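Local coordinates for protein type III effector XopAI (Xanthomonas citri, PDB 6K93) that is an effector with a mono-ADP-ribosyltransferase fold, delivered by type III secretion, whose domain probably binds arginine-containing peptides, at residues 103-106 and 112-115; 125-130 and 137-142. All coordinates share one frame; numbering follows the deposited sequence.

Interaction 1 (103-106 and 112-115)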
loop_
_atom_site.group_PDB
_atom_site.type_symbol
_atom_site.label_atom_id
_atom_site.label_comp_id
_atom_site.label_asym_id
_atom_site.label_seq_id
_atom_site.Cartn_x
_atom_site.Cartn_y
_atom_site.Cartn_z
ATOM N N TRP A 103 -12.935 5.133 0.128
ATOM C CA TRP A 103 -12.225 6.395 0.329
ATOM C C TRP A 103 -12.850 7.202 1.465
ATOM O O TRP A 103 -12.134 7.795 2.274
ATOM C CB TRP A 103 -12.203 7.201 -0.974
ATOM C CG TRP A 103 -11.559 8.546 -0.837
ATOM C CD1 TRP A 103 -12.141 9.752 -1.080
ATOM C CD2 TRP A 103 -10.223 8.814 -0.405
ATOM N NE1 TRP A 103 -11.246 10.761 -0.845
ATOM C CE2 TRP A 103 -10.061 10.217 -0.418
ATOM C CE3 TRP A 103 -9.157 8.007 -0.006
ATOM C CZ2 TRP A 103 -8.873 10.830 -0.052
ATOM C CZ3 TRP A 103 -7.970 8.627 0.358
ATOM C CH2 TRP A 103 -7.845 10.013 0.332
ATOM N N GLN A 104 -14.182 7.219 1.564
ATOM C CA GLN A 104 -14.843 7.891 2.687
ATOM C C GLN A 104 -14.419 7.266 4.016
ATOM O O GLN A 104 -14.163 7.976 4.998
ATOM C CB GLN A 104 -16.367 7.828 2.513
ATOM C CG GLN A 104 -17.209 8.664 3.486
ATOM C CD GLN A 104 -18.711 8.546 3.190
ATOM O OE1 GLN A 104 -19.108 8.164 2.086
ATOM N NE2 GLN A 104 -19.540 8.865 4.174
ATOM N N ARG A 105 -14.332 5.939 4.057
ATOM C CA ARG A 105 -13.948 5.241 5.278
ATOM C C ARG A 105 -12.500 5.531 5.654
ATOM O O ARG A 105 -12.174 5.740 6.832
ATOM C CB ARG A 105 -14.166 3.742 5.067
ATOM C CG ARG A 105 -13.627 2.831 6.126
ATOM C CD ARG A 105 -13.902 1.402 5.695
ATOM N NE ARG A 105 -13.321 0.404 6.592
ATOM C CZ ARG A 105 -13.210 -0.883 6.279
ATOM N NH1 ARG A 105 -13.659 -1.318 5.104
ATOM N NH2 ARG A 105 -12.660 -1.735 7.128
ATOM N N VAL A 106 -11.604 5.512 4.667
ATOM C CA VAL A 106 -10.205 5.847 4.921
ATOM C C VAL A 106 -10.102 7.219 5.576
ATOM O O VAL A 106 -9.390 7.401 6.569
ATOM C CB VAL A 106 -9.407 5.781 3.608
ATOM C CG1 VAL A 106 -8.076 6.485 3.785
ATOM C CG2 VAL A 106 -9.261 4.346 3.183
ATOM N N GLN A 112 -7.646 4.633 12.931
ATOM C CA GLN A 112 -8.435 3.550 13.496
ATOM C C GLN A 112 -8.981 2.604 12.429
ATOM O O GLN A 112 -9.734 1.680 12.757
ATOM C CB GLN A 112 -9.592 4.126 14.324
ATOM C CG GLN A 112 -9.162 5.244 15.300
ATOM C CD GLN A 112 -7.910 4.906 16.110
ATOM O OE1 GLN A 112 -6.968 5.705 16.181
ATOM N NE2 GLN A 112 -7.894 3.727 16.724
ATOM N N PHE A 113 -8.613 2.817 11.163
ATOM C CA PHE A 113 -9.018 1.911 10.094
ATOM C C PHE A 113 -8.544 0.496 10.392
ATOM O O PHE A 113 -7.375 0.283 10.693
ATOM C CB PHE A 113 -8.429 2.393 8.754
ATOM C CG PHE A 113 -8.944 1.632 7.555
ATOM C CD1 PHE A 113 -8.513 0.346 7.288
ATOM C CD2 PHE A 113 -9.840 2.220 6.686
ATOM C CE1 PHE A 113 -8.993 -0.347 6.218
ATOM C CE2 PHE A 113 -10.319 1.522 5.587
ATOM C CZ PHE A 113 -9.890 0.242 5.358
ATOM N N ARG A 114 -9.447 -0.476 10.288
ATOM C CA ARG A 114 -9.083 -1.872 10.472
ATOM C C ARG A 114 -9.866 -2.767 9.520
ATOM O O ARG A 114 -11.077 -2.599 9.338
ATOM C CB ARG A 114 -9.364 -2.344 11.920
ATOM C CG ARG A 114 -8.595 -1.622 13.014
ATOM C CD ARG A 114 -7.109 -2.010 12.998
ATOM N NE ARG A 114 -6.362 -1.467 14.116
ATOM C CZ ARG A 114 -5.885 -0.228 14.185
ATOM N NH1 ARG A 114 -6.090 0.640 13.215
ATOM N NH2 ARG A 114 -5.185 0.160 15.263
ATOM N N SER A 115 -9.185 -3.768 8.970
ATOM C CA SER A 115 -9.867 -4.775 8.184
ATOM C C SER A 115 -10.681 -5.697 9.096
ATOM O O SER A 115 -10.301 -5.988 10.230
ATOM C CB SER A 115 -8.884 -5.619 7.370
ATOM O OG SER A 115 -8.053 -6.412 8.245
HETATM O O HOH W 1 -12.176 0.499 9.405
#
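Phe113 offers one face of its ring to the guanidinium of Arg105, and the two flat groups stack with centres 4.2 Å apart and planes inclined by only 16°. Arg105 CZ sits 3.6 Å from Phe113 CZ, which lies over the centre of the guanidinium, while Arg105 NE comes to 3.4 Å from Phe113 CE2. The arginine arrives there because its chain is extended from CG to NE, with CG anti to the backbone N (chi1 171°), so its methylenes also graze the ring at Phe113 CE2. This is a cation-pi arrangement in stacked geometry. Val106 adds an apolar touch, its CG2 branch standing 3.9 Å from Phe113 CE2.

At Arg114 the contact becomes polar and runs along the guanidinium edge. Arg105 NH2 gives a weak, strongly bent hydrogen bond to Arg114 O (2.9 Å, 124° at the hydrogen), and a water accepts both from Arg105 NE and from Arg114 N, at 3.0 Å each. The stack, the weak edge bond and the water together would restrict the rotation of the guanidinium, and NH1 forms a salt bridge with Glu119. The Arg114 side chain turns back on its own segment, where NH1 donates to Phe113 O and also to Ala111 O.

Ser115 carries the segment onward, its OG hydrogen-bonded to Asp167 OD1 and its N to Ser205 OG. The contact thus closes the turn between helices 95-109 and 117-128, with Val106 and Phe113 both resting on Ile204 of helix 194-209.

Interaction 2 (125-130 and 137-142); sequences TALITL and PERQQR
NE and NH2 of Arg139 both donate to a single acceptor, Leu127 O, along one edge of the guanidinium. The bond from Arg139 NE to Leu127 O spans 2.8 Å at a fairly straight 155°, and the one from Arg139 NH2 to the same oxygen spans 3.0 Å and is somewhat more bent. Leu127 O lies only 2° out of the guanidinium plane. A bend at chi3 (63°) turns the group from its own helix onto this oxygen, and NH2 is held further by a salt bridge to Asp178, while Trp131 makes a cation-pi contact with the same arginine.

Leu127 O lies in the last turn of helix 117-128, and the arginine takes up this carbonyl from the facing helix. The two segments lie on consecutive helices, 117-128 and 136-156, joined by a short connection in the helical part of the ADP-ribosyltransferase-fold protein.

Around the paired bonds, hydrocarbon closes in: Leu127 CG approaches Arg139 NH2 to 3.7 Å, its side chain crossing the arginine at about a right angle, and Leu130 CB lies 3.9 Å from Arg139 NH2. Arg139 CB packs 3.6 Å from Ile128 O. Farther out, Ile128 CD1 reaches the backbone of the facing helix, 4.0 Å from Gln140 CA.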
loop_
_atom_site.group_PDB
_atom_site.type_symbol
_atom_site.label_atom_id
_atom_site.label_comp_id
_atom_site.label_asym_id
_atom_site.label_seq_id
_atom_site.Cartn_x
_atom_site.Cartn_y
_atom_site.Cartn_z
ATOM N N THR A 125 -8.862 -14.295 -1.192
ATOM C CA THR A 125 -9.326 -14.616 -2.536
ATOM C C THR A 125 -8.640 -13.749 -3.578
ATOM O O THR A 125 -8.199 -14.248 -4.618
ATOM C CB THR A 125 -10.828 -14.445 -2.640
ATOM O OG1 THR A 125 -11.438 -15.403 -1.798
ATOM C CG2 THR A 125 -11.304 -14.655 -4.086
ATOM N N ALA A 126 -8.527 -12.448 -3.316
ATOM C CA ALA A 126 -7.913 -11.553 -4.289
ATOM C C ALA A 126 -6.493 -11.977 -4.609
ATOM O O ALA A 126 -6.087 -11.982 -5.776
ATOM C CB ALA A 126 -7.936 -10.113 -3.777
ATOM N N LEU A 127 -5.709 -12.299 -3.584
ATOM C CA LEU A 127 -4.326 -12.671 -3.829
ATOM C C LEU A 127 -4.242 -13.992 -4.583
ATOM O O LEU A 127 -3.512 -14.101 -5.572
ATOM C CB LEU A 127 -3.552 -12.742 -2.517
ATOM C CG LEU A 127 -2.033 -12.850 -2.707
ATOM C CD1 LEU A 127 -1.280 -12.126 -1.596
ATOM C CD2 LEU A 127 -1.610 -14.325 -2.761
ATOM N N ILE A 128 -4.998 -15.001 -4.147
ATOM C CA ILE A 128 -4.867 -16.317 -4.757
ATOM C C ILE A 128 -5.362 -16.313 -6.202
ATOM O O ILE A 128 -4.807 -17.033 -7.047
ATOM C CB ILE A 128 -5.574 -17.361 -3.871
ATOM C CG1 ILE A 128 -4.783 -17.515 -2.576
ATOM C CG2 ILE A 128 -5.722 -18.688 -4.619
ATOM C CD1 ILE A 128 -5.442 -18.345 -1.518
ATOM N N THR A 129 -6.366 -15.493 -6.522
ATOM C CA THR A 129 -6.946 -15.472 -7.865
ATOM C C THR A 129 -6.347 -14.396 -8.770
ATOM O O THR A 129 -6.827 -14.214 -9.897
ATOM C CB THR A 129 -8.467 -15.250 -7.786
ATOM O OG1 THR A 129 -8.747 -13.939 -7.294
ATOM C CG2 THR A 129 -9.137 -16.292 -6.929
ATOM N N LEU A 130 -5.335 -13.662 -8.305
ATOM C CA LEU A 130 -4.894 -12.467 -9.011
ATOM C C LEU A 130 -4.384 -12.767 -10.414
ATOM O O LEU A 130 -4.501 -11.922 -11.313
ATOM C CB LEU A 130 -3.800 -11.784 -8.203
ATOM C CG LEU A 130 -3.384 -10.387 -8.685
ATOM C CD1 LEU A 130 -4.558 -9.441 -8.552
ATOM C CD2 LEU A 130 -2.205 -9.903 -7.902
ATOM N N PRO A 137 -3.648 -22.979 -7.633
ATOM C CA PRO A 137 -2.908 -23.932 -6.779
ATOM C C PRO A 137 -1.550 -23.405 -6.334
ATOM O O PRO A 137 -1.211 -23.510 -5.159
ATOM C CB PRO A 137 -2.810 -25.181 -7.679
ATOM C CG PRO A 137 -4.032 -25.085 -8.588
ATOM C CD PRO A 137 -4.185 -23.603 -8.854
ATOM N N GLU A 138 -0.769 -22.825 -7.246
ATOM C CA GLU A 138 0.545 -22.278 -6.897
ATOM C C GLU A 138 0.404 -21.126 -5.916
ATOM O O GLU A 138 1.154 -21.048 -4.931
ATOM C CB GLU A 138 1.267 -21.828 -8.185
ATOM C CG GLU A 138 2.438 -20.883 -8.018
ATOM C CD GLU A 138 2.888 -20.285 -9.356
ATOM O OE1 GLU A 138 3.413 -19.155 -9.358
ATOM O OE2 GLU A 138 2.724 -20.951 -10.399
ATOM N N ARG A 139 -0.561 -20.228 -6.167
ATOM C CA ARG A 139 -0.712 -19.045 -5.328
ATOM C C ARG A 139 -1.333 -19.374 -3.982
ATOM O O ARG A 139 -1.079 -18.674 -2.986
ATOM C CB ARG A 139 -1.491 -17.998 -6.086
ATOM C CG ARG A 139 -0.649 -17.477 -7.253
ATOM C CD ARG A 139 -1.243 -16.298 -7.990
ATOM N NE ARG A 139 -1.394 -15.100 -7.170
ATOM C CZ ARG A 139 -0.465 -14.173 -6.971
ATOM N NH1 ARG A 139 0.734 -14.286 -7.531
ATOM N NH2 ARG A 139 -0.744 -13.129 -6.205
ATOM N N GLN A 140 -2.108 -20.452 -3.905
ATOM C CA GLN A 140 -2.549 -20.940 -2.604
ATOM C C GLN A 140 -1.367 -21.374 -1.753
ATOM O O GLN A 140 -1.319 -21.097 -0.555
ATOM C CB GLN A 140 -3.516 -22.111 -2.784
ATOM C CG GLN A 140 -3.907 -22.750 -1.508
ATOM C CD GLN A 140 -5.311 -23.279 -1.573
ATOM O OE1 GLN A 140 -5.521 -24.485 -1.632
ATOM N NE2 GLN A 140 -6.288 -22.367 -1.605
ATOM N N GLN A 141 -0.409 -22.076 -2.353
ATOM C CA GLN A 141 0.784 -22.471 -1.613
ATOM C C GLN A 141 1.561 -21.247 -1.164
ATOM O O GLN A 141 2.037 -21.184 -0.020
ATOM C CB GLN A 141 1.654 -23.377 -2.475
ATOM C CG GLN A 141 1.058 -24.758 -2.672
ATOM C CD GLN A 141 0.716 -25.427 -1.356
ATOM O OE1 GLN A 141 1.576 -25.581 -0.489
ATOM N NE2 GLN A 141 -0.549 -25.796 -1.183
ATOM N N ARG A 142 1.677 -20.252 -2.049
ATOM C CA ARG A 142 2.357 -19.010 -1.691
ATOM C C ARG A 142 1.656 -18.325 -0.516
ATOM O O ARG A 142 2.298 -17.901 0.453
ATOM C CB ARG A 142 2.404 -18.084 -2.898
ATOM C CG ARG A 142 3.080 -16.769 -2.592
ATOM C CD ARG A 142 3.354 -15.922 -3.824
ATOM N NE ARG A 142 4.710 -15.378 -3.762
ATOM C CZ ARG A 142 5.138 -14.318 -4.442
ATOM N NH1 ARG A 142 6.386 -13.904 -4.279
ATOM N NH2 ARG A 142 4.305 -13.617 -5.203
#

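Overall arrangement
From the N terminus, helix 95-109 leads into a short linker that interaction 1 closes, bringing 112-115 back against 103-106 across a five-residue gap. The chain then runs through helix 117-128, and interaction 2 closes the next connection, setting 137-142 at the start of helix 136-156 beside 125-130. The two closures follow in series, neither nesting nor crossing. The centres of interactions 1 and 2 are 25 Å apart, and the nearest atoms of interactions 1 and 2 are about 12 Å apart, so the two do not touch. Helix 117-128 spans the interval, with one closure before its start and the other at its end; helix 194-209 is touched by side chains from both sites, so helices 95-109 and 117-128 share it as a neighbour.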